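PDB 1ZZM: putative deoxyribonuclease yjjV, which is of unknown detailed function but probably hydrolyses ester bonds, perhaps as a deoxyribonuclease, as a zinc-binding member of the TatD family of metal-dependent hydrolases. Local coordinates for residues Pro39-Glu42 with Ala43-Ala47; Ala245-Leu248 with Leu249-Tyr253; Leu132-Arg135 with Arg136-Asp139. All coordinates share one frame; numbering follows the deposited sequence.

Contact 1. Residues Pro39-Glu42 with Ala43-Ala47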
ATOM      1  N   PRO A  39       1.165  -0.502   6.823  1.00 12.58           N
ATOM      2  CA  PRO A  39      -0.263  -0.781   6.991  1.00 10.85           C
ATOM      3  C   PRO A  39      -0.478  -1.998   7.879  1.00 11.69           C
ATOM      4  O   PRO A  39       0.217  -3.018   7.724  1.00 12.06           O
ATOM      5  CB  PRO A  39      -0.742  -0.992   5.564  1.00 12.25           C
ATOM      6  CG  PRO A  39       0.444  -1.554   4.857  1.00 12.31           C
ATOM      7  CD  PRO A  39       1.679  -1.025   5.545  1.00 10.07           C
ATOM      8  N   ALA A  40      -1.419  -1.916   8.817  1.00 13.92           N
ATOM      9  CA  ALA A  40      -1.641  -3.075   9.705  1.00 12.90           C
ATOM     10  C   ALA A  40      -2.426  -4.152   8.971  1.00 14.00           C
ATOM     11  O   ALA A  40      -2.983  -3.898   7.896  1.00 13.46           O
ATOM     12  CB  ALA A  40      -2.380  -2.661  10.938  1.00 14.81           C
ATOM     13  N   THR A  41      -2.475  -5.349   9.566  1.00 11.11           N
ATOM     14  CA  THR A  41      -3.190  -6.490   8.993  1.00 10.75           C
ATOM     15  C   THR A  41      -4.343  -6.984   9.848  1.00 10.42           C
ATOM     16  O   THR A  41      -5.266  -7.637   9.353  1.00 11.73           O
ATOM     17  CB  THR A  41      -2.241  -7.679   8.801  1.00 11.19           C
ATOM     18  OG1 THR A  41      -1.612  -7.986  10.068  1.00 12.64           O
ATOM     19  CG2 THR A  41      -1.146  -7.332   7.722  1.00 16.00           C
ATOM     20  N   GLU A  42      -4.303  -6.661  11.134  1.00 11.18           N
ATOM     21  CA  GLU A  42      -5.324  -7.134  12.061  1.00 11.84           C
ATOM     22  C   GLU A  42      -5.220  -6.386  13.364  1.00 10.35           C
ATOM     23  O   GLU A  42      -4.150  -5.885  13.699  1.00 13.00           O
ATOM     24  CB  GLU A  42      -5.161  -8.643  12.329  1.00  9.91           C
ATOM     25  CG  GLU A  42      -3.869  -9.007  13.086  1.00 15.63           C
ATOM     26  CD  GLU A  42      -3.801 -10.505  13.413  1.00 22.55           C
ATOM     27  OE1 GLU A  42      -4.603 -10.985  14.250  1.00 25.56           O
ATOM     28  OE2 GLU A  42      -2.964 -11.195  12.809  1.00 24.20           O
ATOM     29  N   ALA A  43      -6.314  -6.378  14.124  1.00  9.93           N
ATOM     30  CA  ALA A  43      -6.390  -5.609  15.372  1.00 11.95           C
ATOM     31  C   ALA A  43      -5.314  -5.975  16.379  1.00 11.56           C
ATOM     32  O   ALA A  43      -4.836  -5.126  17.096  1.00 10.64           O
ATOM     33  CB  ALA A  43      -7.795  -5.775  16.008  1.00 12.99           C
ATOM     34  N   GLU A  44      -4.932  -7.242  16.425  1.00 12.02           N
ATOM     35  CA  GLU A  44      -3.908  -7.643  17.366  1.00 15.04           C
ATOM     36  C   GLU A  44      -2.561  -6.967  17.078  1.00 15.65           C
ATOM     37  O   GLU A  44      -1.730  -6.861  17.978  1.00 17.46           O
ATOM     38  CB  GLU A  44      -3.759  -9.162  17.355  1.00 18.99           C
ATOM     39  CG  GLU A  44      -2.547  -9.650  18.091  1.00 27.42           C
ATOM     40  CD  GLU A  44      -2.503 -11.162  18.177  1.00 35.32           C
ATOM     41  OE1 GLU A  44      -2.552 -11.823  17.112  1.00 38.74           O
ATOM     42  OE2 GLU A  44      -2.421 -11.682  19.309  1.00 37.93           O
ATOM     43  N   ASN A  45      -2.351  -6.501  15.841  1.00 14.23           N
ATOM     44  CA  ASN A  45      -1.108  -5.806  15.484  1.00 10.95           C
ATOM     45  C   ASN A  45      -1.231  -4.267  15.530  1.00 11.80           C
ATOM     46  O   ASN A  45      -0.248  -3.576  15.230  1.00 12.00           O
ATOM     47  CB  ASN A  45      -0.639  -6.206  14.076  1.00 11.87           C
ATOM     48  CG  ASN A  45      -0.310  -7.665  13.980  1.00 16.70           C
ATOM     49  OD1 ASN A  45      -0.111  -8.299  15.003  1.00 17.55           O
ATOM     50  ND2 ASN A  45      -0.239  -8.217  12.756  1.00 16.03           N
ATOM     51  N   PHE A  46      -2.394  -3.721  15.893  1.00  9.74           N
ATOM     52  CA  PHE A  46      -2.514  -2.242  15.935  1.00 13.29           C
ATOM     53  C   PHE A  46      -1.495  -1.565  16.863  1.00 13.38           C
ATOM     54  O   PHE A  46      -0.874  -0.556  16.509  1.00 15.29           O
ATOM     55  CB  PHE A  46      -3.925  -1.789  16.354  1.00 11.67           C
ATOM     56  CG  PHE A  46      -4.994  -2.080  15.329  1.00 13.67           C
ATOM     57  CD1 PHE A  46      -4.662  -2.587  14.064  1.00 13.60           C
ATOM     58  CD2 PHE A  46      -6.332  -1.828  15.621  1.00 15.78           C
ATOM     59  CE1 PHE A  46      -5.654  -2.834  13.113  1.00 15.56           C
ATOM     60  CE2 PHE A  46      -7.340  -2.074  14.668  1.00 16.42           C
ATOM     61  CZ  PHE A  46      -6.990  -2.580  13.412  1.00 12.92           C
ATOM     62  N   ALA A  47      -1.318  -2.119  18.055  1.00 13.72           N
ATOM     63  CA  ALA A  47      -0.382  -1.545  18.999  1.00 15.10           C
ATOM     64  C   ALA A  47       1.039  -1.485  18.474  1.00 14.94           C
ATOM     65  O   ALA A  47       1.682  -0.464  18.596  1.00 13.96           O
ATOM     66  CB  ALA A  47      -0.407  -2.331  20.322  1.00 16.98           C
TER
HETATM   67  O   HOH W   1      -6.510  -9.493  15.459  1.00 16.41           O

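Contact 2. Residues Ala245-Leu248 with Leu249-Tyr253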
ATOM      1  N   ALA A 245      10.868  10.641 -10.120  1.00 14.78           N
ATOM      2  CA  ALA A 245      11.103  10.597  -8.676  1.00 15.87           C
ATOM      3  C   ALA A 245      10.305  11.692  -7.981  1.00 16.54           C
ATOM      4  O   ALA A 245       9.686  11.453  -6.942  1.00 15.36           O
ATOM      5  CB  ALA A 245      12.576  10.768  -8.384  1.00 15.14           C
ATOM      6  N   GLN A 246      10.325  12.907  -8.535  1.00 16.42           N
ATOM      7  CA  GLN A 246       9.589  14.007  -7.918  1.00 17.96           C
ATOM      8  C   GLN A 246       8.083  13.774  -7.959  1.00 16.14           C
ATOM      9  O   GLN A 246       7.366  14.141  -7.029  1.00 17.67           O
ATOM     10  CB  GLN A 246       9.877  15.354  -8.599  1.00 19.18           C
ATOM     11  CG  GLN A 246       9.205  16.505  -7.857  1.00 29.86           C
ATOM     12  CD  GLN A 246       9.654  16.574  -6.393  1.00 36.79           C
ATOM     13  OE1 GLN A 246      10.838  16.803  -6.093  1.00 43.02           O
ATOM     14  NE2 GLN A 246       8.714  16.354  -5.475  1.00 37.28           N
ATOM     15  N   ALA A 247       7.597  13.153  -9.020  1.00 16.52           N
ATOM     16  CA  ALA A 247       6.166  12.905  -9.106  1.00 15.98           C
ATOM     17  C   ALA A 247       5.711  11.904  -8.030  1.00 16.52           C
ATOM     18  O   ALA A 247       4.692  12.105  -7.355  1.00 15.00           O
ATOM     19  CB  ALA A 247       5.823  12.398 -10.466  1.00 13.60           C
ATOM     20  N   LEU A 248       6.460  10.818  -7.875  1.00 16.61           N
ATOM     21  CA  LEU A 248       6.099   9.820  -6.880  1.00 15.47           C
ATOM     22  C   LEU A 248       6.050  10.486  -5.508  1.00 13.21           C
ATOM     23  O   LEU A 248       5.124  10.228  -4.738  1.00 12.54           O
ATOM     24  CB  LEU A 248       7.107   8.671  -6.879  1.00 12.88           C
ATOM     25  CG  LEU A 248       7.149   7.868  -8.181  1.00 13.68           C
ATOM     26  CD1 LEU A 248       8.413   7.062  -8.213  1.00 13.34           C
ATOM     27  CD2 LEU A 248       5.881   6.981  -8.305  1.00 14.41           C
ATOM     28  N   LEU A 249       7.024  11.350  -5.200  1.00 12.58           N
ATOM     29  CA  LEU A 249       7.011  12.031  -3.906  1.00 15.04           C
ATOM     30  C   LEU A 249       5.800  12.936  -3.803  1.00 13.68           C
ATOM     31  O   LEU A 249       5.110  12.911  -2.797  1.00 11.59           O
ATOM     32  CB  LEU A 249       8.299  12.853  -3.654  1.00 14.41           C
ATOM     33  CG  LEU A 249       9.600  12.065  -3.421  1.00 19.58           C
ATOM     34  CD1 LEU A 249      10.771  13.024  -3.352  1.00 13.61           C
ATOM     35  CD2 LEU A 249       9.523  11.233  -2.119  1.00 21.00           C
ATOM     36  N   ASN A 250       5.518  13.715  -4.842  1.00 13.70           N
ATOM     37  CA  ASN A 250       4.358  14.627  -4.789  1.00 15.06           C
ATOM     38  C   ASN A 250       3.009  13.895  -4.664  1.00 12.28           C
ATOM     39  O   ASN A 250       2.114  14.333  -3.945  1.00 10.41           O
ATOM     40  CB  ASN A 250       4.308  15.511  -6.041  1.00 19.64           C
ATOM     41  CG  ASN A 250       5.443  16.522  -6.092  1.00 26.53           C
ATOM     42  OD1 ASN A 250       6.175  16.713  -5.114  1.00 29.44           O
ATOM     43  ND2 ASN A 250       5.587  17.182  -7.237  1.00 31.14           N
ATOM     44  N   ASN A 251       2.890  12.795  -5.389  1.00 11.03           N
ATOM     45  CA  ASN A 251       1.692  11.966  -5.391  1.00 13.84           C
ATOM     46  C   ASN A 251       1.431  11.417  -3.989  1.00 11.55           C
ATOM     47  O   ASN A 251       0.281  11.427  -3.498  1.00  9.27           O
ATOM     48  CB  ASN A 251       1.882  10.799  -6.373  1.00 11.36           C
ATOM     49  CG  ASN A 251       1.966  11.260  -7.829  1.00 14.33           C
ATOM     50  OD1 ASN A 251       1.723  12.435  -8.145  1.00 12.53           O
ATOM     51  ND2 ASN A 251       2.291  10.337  -8.721  1.00 12.97           N
ATOM     52  N   THR A 252       2.501  10.927  -3.360  1.00  9.34           N
ATOM     53  CA  THR A 252       2.441  10.375  -2.012  1.00 10.72           C
ATOM     54  C   THR A 252       1.989  11.469  -1.026  1.00 12.55           C
ATOM     55  O   THR A 252       1.158  11.247  -0.156  1.00 14.14           O
ATOM     56  CB  THR A 252       3.829   9.815  -1.626  1.00 11.86           C
ATOM     57  OG1 THR A 252       4.221   8.832  -2.595  1.00 12.70           O
ATOM     58  CG2 THR A 252       3.812   9.188  -0.205  1.00 13.12           C
ATOM     59  N   TYR A 253       2.531  12.665  -1.198  1.00 13.97           N
ATOM     60  CA  TYR A 253       2.189  13.810  -0.350  1.00 11.77           C
ATOM     61  C   TYR A 253       0.718  14.187  -0.553  1.00 11.61           C
ATOM     62  O   TYR A 253      -0.018  14.451   0.410  1.00 14.67           O
ATOM     63  CB  TYR A 253       3.113  14.983  -0.750  1.00 15.36           C
ATOM     64  CG  TYR A 253       2.909  16.242   0.048  1.00 22.01           C
ATOM     65  CD1 TYR A 253       3.751  16.546   1.114  1.00 29.38           C
ATOM     66  CD2 TYR A 253       1.866  17.122  -0.249  1.00 27.00           C
ATOM     67  CE1 TYR A 253       3.572  17.694   1.875  1.00 30.53           C
ATOM     68  CE2 TYR A 253       1.665  18.288   0.515  1.00 31.58           C
ATOM     69  CZ  TYR A 253       2.529  18.558   1.579  1.00 34.33           C
ATOM     70  OH  TYR A 253       2.348  19.667   2.378  1.00 37.74           O
TER

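Contact 3. Residues Leu132-Arg135 with Arg136-Asp139. With ZN (zinc ion), chain C.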
ATOM      1  N   LEU A 132      -5.461  -0.138  -0.229  1.00 10.66           N
ATOM      2  CA  LEU A 132      -6.191  -1.298  -0.673  1.00  9.96           C
ATOM      3  C   LEU A 132      -5.386  -2.431  -1.273  1.00  9.53           C
ATOM      4  O   LEU A 132      -4.445  -2.217  -2.047  1.00  9.03           O
ATOM      5  CB  LEU A 132      -7.239  -0.849  -1.704  1.00  9.95           C
ATOM      6  CG  LEU A 132      -8.275   0.172  -1.254  1.00 12.20           C
ATOM      7  CD1 LEU A 132      -8.851   0.889  -2.508  1.00  9.98           C
ATOM      8  CD2 LEU A 132      -9.378  -0.534  -0.440  1.00  9.91           C
ATOM      9  N   HIS A 133      -5.833  -3.634  -0.911  1.00 11.11           N
ATOM     10  CA  HIS A 133      -5.290  -4.906  -1.389  1.00 10.40           C
ATOM     11  C   HIS A 133      -6.354  -5.448  -2.334  1.00  9.33           C
ATOM     12  O   HIS A 133      -7.556  -5.415  -2.026  1.00 12.77           O
ATOM     13  CB  HIS A 133      -5.143  -5.879  -0.211  1.00  9.01           C
ATOM     14  CG  HIS A 133      -4.640  -7.245  -0.591  1.00 11.30           C
ATOM     15  ND1 HIS A 133      -3.305  -7.572  -0.612  1.00 10.32           N
ATOM     16  CD2 HIS A 133      -5.306  -8.382  -0.898  1.00 10.28           C
ATOM     17  CE1 HIS A 133      -3.161  -8.854  -0.907  1.00 13.26           C
ATOM     18  NE2 HIS A 133      -4.366  -9.368  -1.090  1.00 11.45           N
ATOM     19  N   SER A 134      -5.921  -5.948  -3.487  1.00  9.37           N
ATOM     20  CA  SER A 134      -6.863  -6.501  -4.452  1.00 11.05           C
ATOM     21  C   SER A 134      -6.147  -7.597  -5.219  1.00 13.30           C
ATOM     22  O   SER A 134      -5.140  -7.353  -5.884  1.00 15.24           O
ATOM     23  CB  SER A 134      -7.347  -5.432  -5.433  1.00 11.60           C
ATOM     24  OG  SER A 134      -8.418  -5.949  -6.253  1.00 14.05           O
ATOM     25  N   ARG A 135      -6.658  -8.810  -5.120  1.00 14.42           N
ATOM     26  CA  ARG A 135      -6.014  -9.893  -5.830  1.00 17.06           C
ATOM     27  C   ARG A 135      -7.143 -10.670  -6.508  1.00 15.97           C
ATOM     28  O   ARG A 135      -7.921 -11.387  -5.838  1.00 15.08           O
ATOM     29  CB  ARG A 135      -5.263 -10.752  -4.827  1.00 16.21           C
ATOM     30  CG  ARG A 135      -4.674 -12.006  -5.437  1.00 29.12           C
ATOM     31  CD  ARG A 135      -4.426 -12.990  -4.323  1.00 32.86           C
ATOM     32  NE  ARG A 135      -3.082 -13.525  -4.350  1.00 38.71           N
ATOM     33  CZ  ARG A 135      -2.459 -13.958  -3.267  1.00 38.32           C
ATOM     34  NH1 ARG A 135      -3.077 -13.908  -2.087  1.00 36.10           N
ATOM     35  NH2 ARG A 135      -1.226 -14.430  -3.369  1.00 39.87           N
ATOM     36  N   ARG A 136      -7.222 -10.512  -7.830  1.00 16.79           N
ATOM     37  CA  ARG A 136      -8.247 -11.160  -8.641  1.00 16.56           C
ATOM     38  C   ARG A 136      -9.633 -10.624  -8.315  1.00 18.04           C
ATOM     39  O   ARG A 136     -10.637 -11.283  -8.586  1.00 20.23           O
ATOM     40  CB  ARG A 136      -8.225 -12.675  -8.406  1.00 18.85           C
ATOM     41  CG  ARG A 136      -7.008 -13.372  -9.005  1.00 26.43           C
ATOM     42  CD  ARG A 136      -7.003 -14.873  -8.675  1.00 33.38           C
ATOM     43  NE  ARG A 136      -5.981 -15.588  -9.440  1.00 39.36           N
ATOM     44  CZ  ARG A 136      -5.100 -16.445  -8.919  1.00 44.66           C
ATOM     45  NH1 ARG A 136      -5.099 -16.708  -7.611  1.00 45.45           N
ATOM     46  NH2 ARG A 136      -4.212 -17.040  -9.714  1.00 42.05           N
ATOM     47  N   THR A 137      -9.685  -9.414  -7.763  1.00 16.00           N
ATOM     48  CA  THR A 137     -10.934  -8.778  -7.328  1.00 13.94           C
ATOM     49  C   THR A 137     -11.023  -7.328  -7.814  1.00 13.47           C
ATOM     50  O   THR A 137     -11.793  -6.530  -7.261  1.00 12.65           O
ATOM     51  CB  THR A 137     -10.978  -8.749  -5.773  1.00 13.52           C
ATOM     52  OG1 THR A 137      -9.758  -8.176  -5.284  1.00 11.87           O
ATOM     53  CG2 THR A 137     -11.077 -10.163  -5.217  1.00 12.55           C
ATOM     54  N   HIS A 138     -10.271  -6.973  -8.854  1.00 13.16           N
ATOM     55  CA  HIS A 138     -10.300  -5.553  -9.279  1.00 11.29           C
ATOM     56  C   HIS A 138     -11.665  -4.988  -9.682  1.00 13.35           C
ATOM     57  O   HIS A 138     -12.007  -3.859  -9.309  1.00 11.90           O
ATOM     58  CB  HIS A 138      -9.304  -5.320 -10.416  1.00 12.19           C
ATOM     59  CG  HIS A 138      -7.878  -5.487  -9.991  1.00 13.90           C
ATOM     60  ND1 HIS A 138      -6.878  -5.878 -10.859  1.00 16.67           N
ATOM     61  CD2 HIS A 138      -7.301  -5.390  -8.769  1.00 12.04           C
ATOM     62  CE1 HIS A 138      -5.746  -6.020 -10.188  1.00 13.85           C
ATOM     63  NE2 HIS A 138      -5.977  -5.733  -8.917  1.00 19.23           N
ATOM     64  N   ASP A 139     -12.429  -5.756 -10.455  1.00 13.34           N
ATOM     65  CA  ASP A 139     -13.735  -5.312 -10.909  1.00 13.87           C
ATOM     66  C   ASP A 139     -14.687  -5.097  -9.726  1.00 14.34           C
ATOM     67  O   ASP A 139     -15.338  -4.069  -9.631  1.00 14.87           O
ATOM     68  CB  ASP A 139     -14.326  -6.341 -11.883  1.00 16.39           C
ATOM     69  CG  ASP A 139     -13.495  -6.490 -13.156  1.00 20.92           C
ATOM     70  OD1 ASP A 139     -12.606  -5.651 -13.444  1.00 20.05           O
ATOM     71  OD2 ASP A 139     -13.734  -7.472 -13.885  1.00 25.53           O
TER
HETATM   72 ZN    ZN C 402      -1.635  -6.515  -0.116  1.00 12.72          ZN
HETATM   73  O   HOH W   2      -3.179  -6.958  -8.230  1.00 24.17           O
HETATM   74  O   HOH W   3      -0.405  -7.135   1.387  1.00 10.79           O
HETATM   75  O   HOH W   4      -0.301  -8.050  -1.438  1.00 13.41           O

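Contact 1. Residues Pro39-Glu42 with Ala43-Ala47
Ala40 meets the Phe46 ring at its edge, near the ring plane, with CB 3.9 Å from CD1, while one face of the same ring is taken by Ala43 CA, which stands 3.4 Å above its centre. The carbonyl oxygen of Glu42 approaches obliquely, 3.4 Å from Phe46 CD1. That oxygen also closes the turn: Asn45 N donates to Glu42 O at 2.9 Å, coming from above the carbonyl plane, 44° out of it. One residue on, Phe46 N bonds to Ala43 O, and the chain winds into helix 46-55.

The side chain of Glu42 rises with CG between its own backbone N and carbonyl carbon (chi1 66°), then runs extended beside Glu44, pointing the same way. This brings Glu42 OE1 within 3.6 Å of Glu44 OE1, a close approach of like charges that is probably eased by a salt bridge from Glu42 OE2 to Lys72. A water ties the turn together as well, donating to Glu42 OE1 at 2.7 Å and accepting from Glu44 N. The amide of Asn45 crosses the Glu42 side chain at a slant, its plane 49° from that of the carboxylate, with ND2 3.7 Å from CG.

Thr41 lines the pocket holding a polyethylene glycol fragment, close to the zinc ligand His11. The whole is a strand-to-helix turn after strand 33-39, one of the loops that frame the metal site in a TatD-type TIM barrel.

Contact 2. Residues Ala245-Leu248 with Leu249-Tyr253
Leu248 and Thr252 face the protein on the same side of an alpha-helix, 241-256, the last helix of the TIM-barrel fold, whereas Gln246 and Asn250 ride on its outer, exposed side. The inner side is the tight one. Leu248 packs on Leu202 of strand 202-204 and on Phe230 and Leu233 of helix 226-236; Leu249 and Thr252 rest on Ile6 of strand 5-7, so the helix packs against both the first strand, 5-7, and the last, 202-204. Asn251 is buried here too, and its ND2 is satisfied by the carbonyl oxygens of Leu199 and Leu202.

The backbone keeps regular i to i+4 bonds, Leu249 N to Ala245 O at 3.2 Å and Asn250 N to Gln246 O at 2.9 Å. Leu249 also lays its CG 3.6 Å from Ala245 O.

Outside, the two amides form a single side-chain bond one turn apart. Gln246 sends CG anti to its backbone nitrogen and then bends (chi2 58°), which carries its amide forward along the helix, toward the C-terminal end, until NE2 reaches Asn250 OD1 at 2.6 Å. The bond is short but bent: its N-H...O angle is 133°, and the donor sits well above the Asn250 carbonyl plane.

Back on the buried side, Leu248 O accepts twice, from Thr252 N at 3.0 Å and from Thr252 OG1 at 2.7 Å, the two donors arriving from opposite faces of its carbonyl plane.

Contact 3. Residues Leu132-Arg135 with Arg136-Asp139
Three groups reach Thr137 OG1: Ser134 OG lies 2.8 Å from it in a hydrogen bond that either hydroxyl could donate, and Arg135 N adds a weak, bent bond at 3.2 Å. A further weak bond joins Thr137 OG1 to Leu100 O on the neighbouring strand. The exact place of Ser134 OG is somewhat doubtful, since it crowds the His138 ring in the model. Thr137 turns OG1 back toward the strand by setting it between its own backbone N and carbonyl carbon (chi1 51°).

His138 comes at Ser134 with its ring edge: Ser134 CB lies in the ring plane, 3.3 Å from CD2. At the same edge a water spans His138 NE2 and Ser134 O, 3.1 Å from each, and Phe159 stacks on the ring.

This is the strand-to-helix turn of a beta-alpha-beta unit, strand 130-135 leading into helix 138-148, with Thr137 at the N-cap position though its side chain makes no capping bond. Arg136, at the junction, takes a left-handed backbone conformation (phi 66°, psi 23°) as the chain leaves the strand.

The same strand also supplies a metal ligand. His133 binds a zinc ion through ND1 at 2.0 Å, and two waters, Glu97 and His157 complete its coordination. Asp101 positions that imidazole by accepting from His133 NE2, and the same carboxylate oxygen, OD2, forms a salt bridge with Arg135 NH1.

Overall arrangement
Along the chain the order is contact 1, contact 3, contact 2, and all three belong to the one TatD-type barrel. Contacts 1 and 3 are equivalent places in the barrel, each a turn from the end of a parallel strand (33-39 and 130-135) into the following helix; their centres lie about 20 Å apart and their nearest atoms about 8 Å, with no touch. Both border the metal site, Thr41 beside His11 and His133 on a zinc ion. Contact 2, entirely inside helix 241-256, has its centre about 27 Å from that of contact 1, on the opposite side of the chain's centre, and about 24 Å from that of contact 3. It packs against strands 5-7 and 202-204, away from the zinc ions of that site.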